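Formate-dependent phosphoribosylglycinamide formyltransferase (Mycobacterium tuberculosis H37Rv, PDB 6KHR) belongs to the ATP-grasp superfamily of enzymes and joins a parallel-stranded N-terminal domain to a larger part built on antiparallel sheet. Local coordinates at residues A245-R250 / W315-S320; E258-Q263 / P397-A402; R136-Q141 / A278-A283; D271-I276 / V292-N297; Q69-T74 / T82-R87. All coordinates share one frame; numbering follows the deposited sequence.

Contact 1 of 5, residues A245-R250 / W315-S320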
# COMPACT_ATOMS: atom_id res chain seq x y z
N ALA A 245 14.21 9.35 -4.87
CA ALA A 245 15.60 8.92 -4.74
C ALA A 245 15.90 7.86 -5.80
O ALA A 245 15.04 7.02 -6.09
CB ALA A 245 15.89 8.36 -3.33
N PRO A 246 17.09 7.88 -6.39
CA PRO A 246 17.41 6.93 -7.46
C PRO A 246 17.12 5.51 -7.02
O PRO A 246 17.39 5.13 -5.88
CB PRO A 246 18.91 7.15 -7.70
CG PRO A 246 19.17 8.52 -7.23
CD PRO A 246 18.23 8.75 -6.06
N ILE A 247 16.57 4.72 -7.93
CA ILE A 247 16.30 3.31 -7.70
C ILE A 247 17.27 2.51 -8.56
O ILE A 247 17.25 2.64 -9.79
CB ILE A 247 14.83 2.95 -8.01
CG1 ILE A 247 13.88 3.68 -7.05
CG2 ILE A 247 14.56 1.44 -7.90
CD1 ILE A 247 12.40 3.39 -7.43
N GLY A 248 18.16 1.73 -7.91
CA GLY A 248 19.04 0.83 -8.63
C GLY A 248 18.34 -0.50 -8.90
O GLY A 248 17.55 -0.98 -8.09
N HIS A 249 18.64 -1.10 -10.06
CA HIS A 249 18.01 -2.37 -10.39
C HIS A 249 18.90 -3.17 -11.33
O HIS A 249 19.87 -2.67 -11.90
CB HIS A 249 16.61 -2.18 -11.00
CG HIS A 249 16.58 -1.43 -12.30
ND1 HIS A 249 16.72 -2.05 -13.53
CD2 HIS A 249 16.39 -0.11 -12.56
CE1 HIS A 249 16.63 -1.14 -14.48
NE2 HIS A 249 16.43 0.04 -13.92
N ARG A 250 18.54 -4.46 -11.48
CA ARG A 250 19.33 -5.42 -12.23
C ARG A 250 18.61 -6.76 -12.28
O ARG A 250 17.80 -7.09 -11.41
CB ARG A 250 20.73 -5.60 -11.62
CG ARG A 250 20.81 -6.65 -10.54
CD ARG A 250 22.25 -6.88 -10.18
NE ARG A 250 22.35 -7.65 -8.95
CZ ARG A 250 22.28 -8.97 -8.89
NH1 ARG A 250 22.14 -9.69 -10.01
NH2 ARG A 250 22.37 -9.57 -7.71
N TRP A 315 8.51 -1.20 -7.53
CA TRP A 315 7.87 -1.98 -6.46
C TRP A 315 8.52 -1.77 -5.10
O TRP A 315 7.84 -1.88 -4.07
CB TRP A 315 7.89 -3.47 -6.78
CG TRP A 315 6.74 -3.91 -7.59
CD1 TRP A 315 6.74 -4.24 -8.91
CD2 TRP A 315 5.38 -4.05 -7.13
NE1 TRP A 315 5.48 -4.59 -9.30
CE2 TRP A 315 4.62 -4.47 -8.24
CE3 TRP A 315 4.75 -3.87 -5.90
CZ2 TRP A 315 3.26 -4.72 -8.14
CZ3 TRP A 315 3.40 -4.13 -5.81
CH2 TRP A 315 2.67 -4.55 -6.93
N VAL A 316 9.82 -1.49 -5.06
CA VAL A 316 10.48 -1.25 -3.77
C VAL A 316 9.80 -0.12 -3.01
O VAL A 316 9.77 -0.14 -1.77
CB VAL A 316 11.99 -0.97 -3.97
CG1 VAL A 316 12.21 0.28 -4.83
CG2 VAL A 316 12.69 -0.79 -2.66
N THR A 317 9.21 0.85 -3.73
CA THR A 317 8.65 2.03 -3.08
C THR A 317 7.49 1.68 -2.16
O THR A 317 7.26 2.41 -1.19
CB THR A 317 8.23 3.10 -4.11
OG1 THR A 317 7.26 2.57 -5.03
CG2 THR A 317 9.45 3.64 -4.88
N VAL A 318 6.81 0.55 -2.41
CA VAL A 318 5.67 0.15 -1.57
C VAL A 318 6.07 0.14 -0.10
O VAL A 318 5.25 0.42 0.77
CB VAL A 318 5.12 -1.22 -2.03
CG1 VAL A 318 4.16 -1.79 -1.02
CG2 VAL A 318 4.42 -1.10 -3.38
N ARG A 319 7.35 -0.13 0.19
CA ARG A 319 7.84 -0.12 1.56
C ARG A 319 8.94 0.90 1.85
O ARG A 319 9.18 1.19 3.02
CB ARG A 319 8.37 -1.50 1.97
CG ARG A 319 7.30 -2.55 2.20
CD ARG A 319 6.45 -2.14 3.39
NE ARG A 319 5.26 -2.97 3.50
CZ ARG A 319 4.16 -2.60 4.15
NH1 ARG A 319 4.12 -1.41 4.74
NH2 ARG A 319 3.11 -3.41 4.21
N SER A 320 9.62 1.43 0.83
CA SER A 320 10.75 2.31 1.13
C SER A 320 10.40 3.80 1.14
O SER A 320 11.18 4.60 1.68
CB SER A 320 11.89 2.08 0.15
OG SER A 320 11.39 2.00 -1.17

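Contact 2 of 5, residues E258-Q263 / P397-A402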
# COMPACT_ATOMS: atom_id res chain seq x y z
N GLU A 258 15.77 -7.54 -9.47
CA GLU A 258 16.15 -6.98 -8.18
C GLU A 258 16.21 -5.47 -8.27
O GLU A 258 16.71 -4.92 -9.25
CB GLU A 258 17.51 -7.52 -7.70
CG GLU A 258 17.92 -6.99 -6.32
CD GLU A 258 19.36 -7.35 -5.89
OE1 GLU A 258 20.13 -7.89 -6.72
OE2 GLU A 258 19.72 -7.10 -4.72
N SER A 259 15.66 -4.79 -7.28
CA SER A 259 15.78 -3.34 -7.20
C SER A 259 16.06 -2.96 -5.75
O SER A 259 15.93 -3.78 -4.84
CB SER A 259 14.51 -2.63 -7.71
OG SER A 259 13.42 -2.80 -6.82
N TRP A 260 16.42 -1.70 -5.55
CA TRP A 260 16.80 -1.19 -4.24
C TRP A 260 16.84 0.34 -4.32
O TRP A 260 17.04 0.91 -5.40
CB TRP A 260 18.15 -1.79 -3.77
CG TRP A 260 19.32 -1.50 -4.72
CD1 TRP A 260 20.13 -0.38 -4.70
CD2 TRP A 260 19.79 -2.30 -5.82
NE1 TRP A 260 21.07 -0.46 -5.70
CE2 TRP A 260 20.88 -1.61 -6.41
CE3 TRP A 260 19.39 -3.53 -6.37
CZ2 TRP A 260 21.58 -2.11 -7.53
CZ3 TRP A 260 20.10 -4.04 -7.50
CH2 TRP A 260 21.18 -3.33 -8.04
N GLN A 261 16.66 0.98 -3.17
CA GLN A 261 16.48 2.43 -3.05
C GLN A 261 16.96 2.84 -1.67
O GLN A 261 16.53 2.23 -0.68
CB GLN A 261 15.02 2.83 -3.23
CG GLN A 261 14.80 4.31 -3.32
CD GLN A 261 13.32 4.69 -3.28
OE1 GLN A 261 12.55 4.17 -2.46
NE2 GLN A 261 12.91 5.60 -4.16
N PRO A 262 17.83 3.85 -1.55
CA PRO A 262 18.40 4.62 -2.65
C PRO A 262 19.70 4.04 -3.21
O PRO A 262 20.46 3.43 -2.48
CB PRO A 262 18.68 5.98 -2.00
CG PRO A 262 18.99 5.65 -0.55
CD PRO A 262 18.32 4.32 -0.25
N GLN A 263 19.91 4.21 -4.51
CA GLN A 263 21.22 4.01 -5.12
C GLN A 263 22.05 5.27 -4.95
O GLN A 263 21.63 6.36 -5.36
CB GLN A 263 21.06 3.69 -6.61
CG GLN A 263 22.38 3.76 -7.37
CD GLN A 263 23.41 2.77 -6.83
OE1 GLN A 263 23.16 1.55 -6.81
NE2 GLN A 263 24.55 3.29 -6.37
N PRO A 397 18.26 -0.57 7.92
CA PRO A 397 19.02 0.69 8.00
C PRO A 397 20.02 0.85 6.88
O PRO A 397 20.48 1.97 6.66
CB PRO A 397 19.73 0.60 9.36
CG PRO A 397 18.94 -0.38 10.15
CD PRO A 397 18.33 -1.35 9.16
N GLU A 398 20.37 -0.21 6.15
CA GLU A 398 21.28 -0.08 5.02
C GLU A 398 20.77 -0.87 3.84
O GLU A 398 20.14 -1.92 3.99
CB GLU A 398 22.70 -0.53 5.35
CG GLU A 398 23.48 0.44 6.18
CD GLU A 398 23.10 0.37 7.65
OE1 GLU A 398 22.92 -0.75 8.19
OE2 GLU A 398 22.95 1.46 8.26
N VAL A 399 21.07 -0.34 2.64
CA VAL A 399 20.65 -1.00 1.41
C VAL A 399 21.21 -2.41 1.36
O VAL A 399 20.53 -3.35 0.92
CB VAL A 399 21.06 -0.17 0.18
CG1 VAL A 399 20.81 -0.94 -1.09
CG2 VAL A 399 20.30 1.13 0.16
N ALA A 400 22.45 -2.57 1.83
CA ALA A 400 23.11 -3.87 1.74
C ALA A 400 22.36 -4.92 2.55
O ALA A 400 22.13 -6.03 2.07
CB ALA A 400 24.55 -3.73 2.23
N ILE A 401 21.95 -4.57 3.78
CA ILE A 401 21.13 -5.49 4.55
C ILE A 401 19.78 -5.67 3.87
O ILE A 401 19.25 -6.78 3.78
CB ILE A 401 20.97 -5.00 6.00
CG1 ILE A 401 22.32 -4.92 6.70
CG2 ILE A 401 20.03 -5.91 6.80
CD1 ILE A 401 22.33 -3.88 7.80
N ALA A 402 19.22 -4.59 3.32
CA ALA A 402 17.91 -4.69 2.71
C ALA A 402 17.94 -5.62 1.49
O ALA A 402 16.99 -6.38 1.27
CB ALA A 402 17.40 -3.30 2.38

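Contact 3 of 5, residues R136-Q141 / A278-A283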
# COMPACT_ATOMS: atom_id res chain seq x y z
N ARG A 136 15.09 9.56 -30.93
CA ARG A 136 15.37 10.76 -31.70
C ARG A 136 14.89 12.01 -30.97
O ARG A 136 15.52 13.07 -31.09
CB ARG A 136 14.73 10.66 -33.08
N LEU A 137 13.81 11.90 -30.20
CA LEU A 137 13.41 13.02 -29.36
C LEU A 137 14.45 13.29 -28.27
O LEU A 137 14.79 14.45 -27.97
CB LEU A 137 12.04 12.74 -28.74
CG LEU A 137 11.66 13.74 -27.63
CD1 LEU A 137 11.45 15.12 -28.25
CD2 LEU A 137 10.44 13.30 -26.83
N ALA A 138 14.97 12.24 -27.66
CA ALA A 138 15.88 12.42 -26.54
C ALA A 138 17.22 12.96 -27.00
O ALA A 138 17.74 13.95 -26.47
CB ALA A 138 16.06 11.11 -25.79
N ALA A 139 17.80 12.32 -28.01
CA ALA A 139 19.15 12.63 -28.46
C ALA A 139 19.21 13.81 -29.42
O ALA A 139 20.20 14.55 -29.40
CB ALA A 139 19.77 11.40 -29.12
N ASP A 140 18.20 14.02 -30.25
CA ASP A 140 18.31 15.06 -31.28
C ASP A 140 17.64 16.37 -30.87
O ASP A 140 18.31 17.40 -30.79
CB ASP A 140 17.74 14.53 -32.60
CG ASP A 140 18.46 13.27 -33.06
OD1 ASP A 140 19.64 13.11 -32.68
OD2 ASP A 140 17.85 12.45 -33.78
N GLN A 141 16.35 16.34 -30.57
CA GLN A 141 15.65 17.57 -30.21
C GLN A 141 16.12 18.10 -28.86
O GLN A 141 16.60 19.23 -28.74
CB GLN A 141 14.14 17.34 -30.22
CG GLN A 141 13.64 16.81 -31.56
CD GLN A 141 12.19 16.38 -31.52
OE1 GLN A 141 11.37 16.96 -30.80
NE2 GLN A 141 11.87 15.34 -32.29
N ALA A 278 14.52 15.44 -15.69
CA ALA A 278 13.63 16.60 -15.76
C ALA A 278 13.36 17.03 -17.19
O ALA A 278 12.26 17.50 -17.50
CB ALA A 278 14.21 17.76 -14.97
N ARG A 279 14.35 16.90 -18.07
CA ARG A 279 14.16 17.46 -19.40
C ARG A 279 13.31 16.56 -20.29
O ARG A 279 12.40 17.04 -20.96
CB ARG A 279 15.52 17.79 -20.04
CG ARG A 279 16.27 18.86 -19.25
CD ARG A 279 17.58 19.30 -19.88
NE ARG A 279 17.36 20.45 -20.75
CZ ARG A 279 17.09 20.34 -22.04
NH1 ARG A 279 17.04 19.14 -22.60
NH2 ARG A 279 16.88 21.42 -22.78
N ILE A 280 13.52 15.25 -20.27
CA ILE A 280 12.64 14.39 -21.05
C ILE A 280 11.20 14.48 -20.53
O ILE A 280 10.24 14.43 -21.31
CB ILE A 280 13.13 12.92 -21.06
CG1 ILE A 280 12.35 12.12 -22.10
CG2 ILE A 280 12.94 12.26 -19.73
CD1 ILE A 280 12.65 12.53 -23.49
N VAL A 281 11.02 14.68 -19.22
CA VAL A 281 9.66 14.67 -18.69
C VAL A 281 8.94 15.94 -19.07
O VAL A 281 7.75 15.90 -19.43
CB VAL A 281 9.65 14.44 -17.16
CG1 VAL A 281 8.30 14.87 -16.56
CG2 VAL A 281 9.90 12.96 -16.85
N LYS A 282 9.63 17.09 -19.04
CA LYS A 282 8.97 18.34 -19.43
C LYS A 282 8.64 18.35 -20.92
O LYS A 282 7.64 18.96 -21.31
CB LYS A 282 9.82 19.56 -19.07
CG LYS A 282 9.63 20.05 -17.63
CD LYS A 282 10.37 21.37 -17.41
CE LYS A 282 10.03 21.98 -16.05
NZ LYS A 282 10.97 23.08 -15.67
N ALA A 283 9.43 17.67 -21.75
CA ALA A 283 9.08 17.58 -23.16
C ALA A 283 7.79 16.79 -23.36
O ALA A 283 6.98 17.12 -24.23
CB ALA A 283 10.23 16.95 -23.96

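Contact 4 of 5, residues D271-I276 / V292-N297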
# COMPACT_ATOMS: atom_id res chain seq x y z
N ASP A 271 23.48 15.27 -10.30
CA ASP A 271 23.10 16.48 -11.03
C ASP A 271 22.75 16.15 -12.47
O ASP A 271 21.72 16.59 -13.00
CB ASP A 271 24.22 17.52 -11.00
CG ASP A 271 24.53 17.99 -9.59
OD1 ASP A 271 23.60 18.10 -8.76
OD2 ASP A 271 25.72 18.25 -9.29
N ALA A 272 23.59 15.35 -13.13
CA ALA A 272 23.28 14.90 -14.48
C ALA A 272 21.93 14.18 -14.53
O ALA A 272 21.11 14.44 -15.42
CB ALA A 272 24.39 13.97 -14.98
N ALA A 273 21.69 13.26 -13.59
CA ALA A 273 20.49 12.43 -13.64
C ALA A 273 19.23 13.27 -13.50
O ALA A 273 18.29 13.14 -14.30
CB ALA A 273 20.55 11.34 -12.57
N LYS A 274 19.17 14.13 -12.48
CA LYS A 274 18.03 15.03 -12.33
C LYS A 274 17.82 15.83 -13.61
O LYS A 274 16.69 15.96 -14.11
CB LYS A 274 18.25 15.97 -11.15
CG LYS A 274 17.86 15.41 -9.78
CD LYS A 274 17.64 16.57 -8.80
CE LYS A 274 17.65 16.15 -7.34
NZ LYS A 274 17.71 17.36 -6.44
N SER A 275 18.91 16.37 -14.15
CA SER A 275 18.81 17.21 -15.34
C SER A 275 18.17 16.45 -16.50
O SER A 275 17.17 16.91 -17.08
CB SER A 275 20.21 17.70 -15.70
OG SER A 275 20.14 18.81 -16.55
N ILE A 276 18.70 15.26 -16.81
CA ILE A 276 18.17 14.41 -17.88
C ILE A 276 16.72 14.02 -17.60
O ILE A 276 15.84 14.17 -18.47
CB ILE A 276 19.05 13.15 -18.05
CG1 ILE A 276 20.43 13.51 -18.56
CG2 ILE A 276 18.34 12.11 -18.91
CD1 ILE A 276 21.42 12.37 -18.45
N VAL A 292 12.21 7.14 -15.53
CA VAL A 292 13.23 7.51 -16.50
C VAL A 292 14.40 6.58 -16.30
O VAL A 292 14.97 6.52 -15.20
CB VAL A 292 13.67 8.97 -16.35
CG1 VAL A 292 14.91 9.22 -17.16
CG2 VAL A 292 12.58 9.88 -16.80
N GLU A 293 14.76 5.85 -17.35
CA GLU A 293 15.79 4.84 -17.26
C GLU A 293 17.14 5.43 -17.64
O GLU A 293 17.28 6.08 -18.69
CB GLU A 293 15.44 3.65 -18.14
CG GLU A 293 14.30 2.82 -17.57
CD GLU A 293 14.56 2.33 -16.14
OE1 GLU A 293 13.59 2.05 -15.41
OE2 GLU A 293 15.74 2.22 -15.74
N LEU A 294 18.13 5.21 -16.78
CA LEU A 294 19.48 5.71 -16.98
C LEU A 294 20.53 4.62 -16.76
O LEU A 294 20.30 3.63 -16.06
CB LEU A 294 19.79 6.91 -16.07
CG LEU A 294 18.76 8.01 -15.96
CD1 LEU A 294 19.18 8.99 -14.89
CD2 LEU A 294 18.65 8.70 -17.29
N MET A 295 21.68 4.82 -17.38
CA MET A 295 22.88 4.00 -17.24
C MET A 295 23.98 4.88 -16.68
O MET A 295 24.18 6.00 -17.13
CB MET A 295 23.30 3.42 -18.60
CG MET A 295 22.25 2.54 -19.24
SD MET A 295 22.68 2.00 -20.91
CE MET A 295 21.99 3.31 -21.91
N ILE A 296 24.70 4.37 -15.69
CA ILE A 296 25.64 5.18 -14.92
C ILE A 296 26.97 4.46 -14.85
O ILE A 296 27.03 3.25 -14.61
CB ILE A 296 25.10 5.48 -13.50
CG1 ILE A 296 23.69 6.06 -13.61
CG2 ILE A 296 26.05 6.43 -12.73
CD1 ILE A 296 23.33 7.00 -12.52
N ASN A 297 28.03 5.21 -15.06
CA ASN A 297 29.39 4.74 -14.94
C ASN A 297 30.15 5.88 -14.28
O ASN A 297 30.66 6.77 -14.95
CB ASN A 297 29.97 4.36 -16.29
CG ASN A 297 31.29 3.62 -16.16
OD1 ASN A 297 31.70 3.22 -15.06
ND2 ASN A 297 31.97 3.42 -17.29

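Contact 5 of 5, residues Q69-T74 / T82-R87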
# COMPACT_ATOMS: atom_id res chain seq x y z
N GLN A 69 -16.21 -0.78 -11.21
CA GLN A 69 -16.87 -1.17 -12.45
C GLN A 69 -15.82 -1.81 -13.34
O GLN A 69 -14.72 -1.29 -13.48
CB GLN A 69 -17.51 0.04 -13.13
CG GLN A 69 -18.28 -0.31 -14.37
CD GLN A 69 -19.11 0.86 -14.84
OE1 GLN A 69 -19.04 1.95 -14.27
NE2 GLN A 69 -19.90 0.64 -15.89
N SER A 70 -16.17 -2.96 -13.91
CA SER A 70 -15.27 -3.71 -14.78
C SER A 70 -15.80 -3.65 -16.20
O SER A 70 -17.01 -3.62 -16.44
CB SER A 70 -15.14 -5.17 -14.32
OG SER A 70 -14.47 -5.25 -13.07
N VAL A 71 -14.87 -3.60 -17.15
CA VAL A 71 -15.22 -3.49 -18.56
C VAL A 71 -14.23 -4.34 -19.35
O VAL A 71 -13.03 -4.32 -19.07
CB VAL A 71 -15.21 -2.02 -19.04
CG1 VAL A 71 -15.40 -1.95 -20.54
CG2 VAL A 71 -16.32 -1.24 -18.35
N VAL A 72 -14.75 -5.08 -20.31
CA VAL A 72 -13.96 -5.90 -21.22
C VAL A 72 -14.09 -5.30 -22.61
O VAL A 72 -15.20 -5.20 -23.15
CB VAL A 72 -14.43 -7.36 -21.22
CG1 VAL A 72 -13.83 -8.10 -22.39
CG2 VAL A 72 -14.07 -8.02 -19.90
N VAL A 73 -12.97 -4.87 -23.18
CA VAL A 73 -12.95 -4.46 -24.58
C VAL A 73 -11.57 -4.75 -25.13
O VAL A 73 -10.56 -4.63 -24.43
CB VAL A 73 -13.28 -2.96 -24.79
CG1 VAL A 73 -14.59 -2.81 -25.56
CG2 VAL A 73 -13.30 -2.22 -23.47
N THR A 74 -11.51 -5.12 -26.40
CA THR A 74 -10.23 -5.16 -27.09
C THR A 74 -9.75 -3.73 -27.18
O THR A 74 -10.19 -2.95 -28.03
CB THR A 74 -10.37 -5.80 -28.47
OG1 THR A 74 -11.11 -7.03 -28.34
CG2 THR A 74 -8.99 -6.10 -29.05
N THR A 82 -13.21 3.60 -28.28
CA THR A 82 -13.73 4.96 -28.23
C THR A 82 -15.21 4.98 -27.83
O THR A 82 -15.65 5.88 -27.11
CB THR A 82 -13.52 5.65 -29.58
OG1 THR A 82 -12.12 5.64 -29.89
CG2 THR A 82 -14.00 7.09 -29.52
N ALA A 83 -15.97 3.99 -28.28
CA ALA A 83 -17.36 3.88 -27.83
C ALA A 83 -17.42 3.71 -26.32
O ALA A 83 -18.21 4.38 -25.64
CB ALA A 83 -18.05 2.72 -28.53
N VAL A 84 -16.57 2.83 -25.78
CA VAL A 84 -16.53 2.56 -24.35
C VAL A 84 -16.26 3.84 -23.56
O VAL A 84 -16.84 4.06 -22.49
CB VAL A 84 -15.47 1.48 -24.05
CG1 VAL A 84 -14.98 1.57 -22.61
CG2 VAL A 84 -16.03 0.11 -24.32
N ILE A 85 -15.38 4.69 -24.08
CA ILE A 85 -15.05 5.89 -23.33
C ILE A 85 -16.18 6.90 -23.44
O ILE A 85 -16.47 7.63 -22.48
CB ILE A 85 -13.70 6.46 -23.79
CG1 ILE A 85 -12.62 5.36 -23.75
CG2 ILE A 85 -13.27 7.60 -22.90
CD1 ILE A 85 -11.23 5.78 -24.21
N ARG A 86 -16.88 6.92 -24.57
CA ARG A 86 -17.96 7.87 -24.76
C ARG A 86 -19.16 7.51 -23.90
O ARG A 86 -19.79 8.39 -23.29
CB ARG A 86 -18.35 7.93 -26.24
CG ARG A 86 -18.96 9.25 -26.68
CD ARG A 86 -17.96 10.39 -26.56
NE ARG A 86 -16.96 10.36 -27.63
CZ ARG A 86 -15.82 11.04 -27.60
NH1 ARG A 86 -15.53 11.78 -26.54
NH2 ARG A 86 -14.96 10.97 -28.61
N ARG A 87 -19.49 6.22 -23.82
CA ARG A 87 -20.63 5.80 -23.01
C ARG A 87 -20.39 6.11 -21.54
O ARG A 87 -21.18 6.80 -20.90
CB ARG A 87 -20.90 4.30 -23.21
CG ARG A 87 -22.23 3.84 -22.62
CD ARG A 87 -22.24 2.35 -22.32
NE ARG A 87 -21.96 1.52 -23.50
CZ ARG A 87 -22.89 0.93 -24.25
NH1 ARG A 87 -24.18 1.08 -23.95
NH2 ARG A 87 -22.54 0.20 -25.30

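Contact 1 of 5, residues A245-R250 / W315-S320
In the ATP-grasp domain, Ile247 on strand 238-252 of the large antiparallel sheet packs against Val316 and Thr317, where the chain runs into the short helix 317-320. The meeting is purely apolar, made by three buried residues. Ile247 and Val316 point at one another tip to tip, with Ile247 CG2 4.0 Å from Val316 CG1. The same valine methyl is also touched by the far end of the isoleucine, Ile247 CD1 lying 4.1 Å from Val316 CG1. Ile247 is extended (chi2 176°), which carries CD1 past the valine to Thr317, whose side chain it meets at about a right angle.

Thr317 is divided in its duties: its methyl faces the strand, while OG1, with chi1 58°, is directed back to Ala314 O and to Val325 N, bonding to both. Side chains of neighbouring strands also touch the apolar patch: Ile229 and Gln261 on Ile247, Ser259 and Ala348 on Val316. The helical turn is held by its own backbone: Val316 O receives Ser320 N at 3.0 Å and Arg319 N at 3.1 Å. Farther along, Arg319 leaves the patch for Asp381 and for Glu327 of the second subunit, forming a salt bridge with each, so this turn lies near the subunit interface. On the strand side, the contact with Thr317 is made by a single methyl pair, Ile247 CD1 and Thr317 CG2, 3.9 Å apart.

Contact 2 of 5, residues E258-Q263 / P397-A402
Val399 stands at about a right angle to Trp260 and sends one methyl to the indole and the other to Pro262. CG1, trans to the backbone N (chi1 172°), comes in obliquely near the root of the indole: Val399 CG1 is 3.7 Å from Trp260 CD1 and 3.9 Å from Trp260 CB. The second branch meets the proline, with Val399 CG2 3.8 Å from Pro262 CD and 3.5 Å from Pro262 O. Pro262 follows a cis peptide bond, at the point where the strand gives way to a loop.

The indole is also held from its own segment: Trp260 NE1 donates to Gln263 OE1 at 3.1 Å with an N-H...O angle of 165°. The acceptor lies almost in the ring plane, while the donor is tilted 32° from the amide's carbonyl plane. Arg403, one turn further along the helix, makes a cation-pi contact with Trp260 and a salt bridge with Glu258, tying the same two elements together. Glu398 occupies the N-cap position of the C-terminal helix 399-413. Val399, just after it, lays the first turn on the end of strand 256-261, a helix-on-sheet packing against the large antiparallel sheet.

Contact 3 of 5, residues R136-Q141 / A278-A283
Leu137 CG and the longer branch of Ile280, CG1, both stand trans to the backbone N (chi1 169° and -169°), which sends the two side chains into the gap between two helices. Ile280 then bends at chi2 (68°), whereas the touching methyl of Leu137, CD2, continues the chain extended, and the two cross obliquely. Leu137 CD2 lies 4.1 Å from Ile280 CD1. The same isoleucine methyl also meets the small side chain next in sequence, Ala138 CB being 4.4 Å from Ile280 CD1. Ala138 is the residue nearest in backbone terms, its CA 6.7 Å from Ile280 CA, a close approach that its single methyl allows. One turn on from Ile280, Ala283 points across as well, though more loosely: Ala283 CB is 4.6 Å from Leu137 CD2.

The contact is apolar throughout; no hydrogen bond bridges the two segments. The helix carrying Leu137 widens into a pi-type turn at 137-141, marked by a weak bond of 3.4 Å from Gln141 N to Arg136 O beside the usual one from Asp140 N to Arg136 O. Ile280 also rests on Val306 of the antiparallel sheet, and Ala138 on Phe303. Leu142, in the loop after helix 131-141, adds to the cover of Ile280. The result is helix-to-helix packing in which helix 131-141 lies against helix 267-284, itself backed by the antiparallel sheet of the ATP-grasp domain.

Contact 4 of 5, residues D271-I276 / V292-N297
Helix 267-284 lies over strand 288-297, with Ala273 CA 7.6 Å from Leu294 CA and Ile276 CA 8.6 Å from Val292 CA. These are consecutive elements of the ATP-grasp domain, an alpha-beta unit in which the helix covers one face of the antiparallel sheet. Leu294 is the strand residue that touches 271-276, and its two methyls are shared between Ala273 and Ile276, three residues apart and so on the same side of the helix. Leu294 CG sits trans to the carbonyl carbon (chi1 -47°), which turns the isobutyl fork to the helix.

Toward the alanine the fork meets both the methyl and the backbone: Leu294 CD1 is 3.6 Å from Ala273 CB and 3.9 Å from Ala273 CA. Ile276 and Leu294 run past each other in opposite directions, the isoleucine offering its short branch, CG2, which lies trans to the backbone N. Met228 and Val301, on the strands flanking 288-297, also pack on Leu294, and Pro145 touches Ile276.

Alternate residues of the strand serve the other face of the sheet. There Glu293 bonds to Thr227 OG1 through OE1, while Met295 packs on Leu225 and Ala304. On the helix-facing side, the second methyl of the leucine completes the contact, Leu294 CD2 lying 3.8 Å from Ile276 CG2.

Contact 5 of 5, residues Q69-T74 / T82-R87
No flat group takes part where Val84 meets Val71 and Val73; the contact is made wholly by branched aliphatic side chains, methyl against methyl. Val84, on helix 78-88, divides its two branches between two residues of 69-74. Its CG1, trans to the backbone N (chi1 156°), points at the first, Val84 and Val71 meeting tip to tip with Val84 CG1 4.1 Å from Val71 CG1.

The other branch goes to Val73 and touches it more broadly. Val84 CG2 is 3.5 Å from Val73 CG1 and 3.7 Å from Val73 CG2, so that this one methyl faces the whole isopropyl fork as the two side chains slide past each other in opposite directions. The backbones stay well apart, with Val73 CA 7.9 Å from Val84 CA. Val71 and Val73, two residues apart, both face the helix, whereas Val72 between them points away.

Further apolar groups extend the layer: Val71 packs on Ile53, Val55 and Leu88, and Val73 on Val55. The backbones of Val71 and Val73 bond to strand 51-56, and on the flank of the helix Ile85 rests on Val108 of helix 102-109. Strand 69-72 is an outermost strand of the five-stranded parallel sheet, and its packing against the helix that follows it is the beta-alpha unit of a Rossmann-like N-terminal domain.

Overall arrangement
Contacts 1, 2 and 4 all reach the large antiparallel sheet. Contacts 1 and 2 lie on neighbouring strands with centres 8 Å apart, and are joined by a backbone hydrogen bond, Gly248 N to Trp260 O, 2.9 Å, and probably by a bond between Ser320 OG and Gln261 OE1. Contact 4, centred 15 Å from contact 1, is linked to it through His249 NE2 and Glu293 OE2, 2.9 Å apart. Contacts 3 and 4 share helix 267-284 and have centres 13 Å apart; Val292 packs on Ile280 and Val281 between them. Contact 5 stands alone in the parallel-stranded domain, its centre 33 Å from those of contacts 1 and 3 and 41 Å from contact 2.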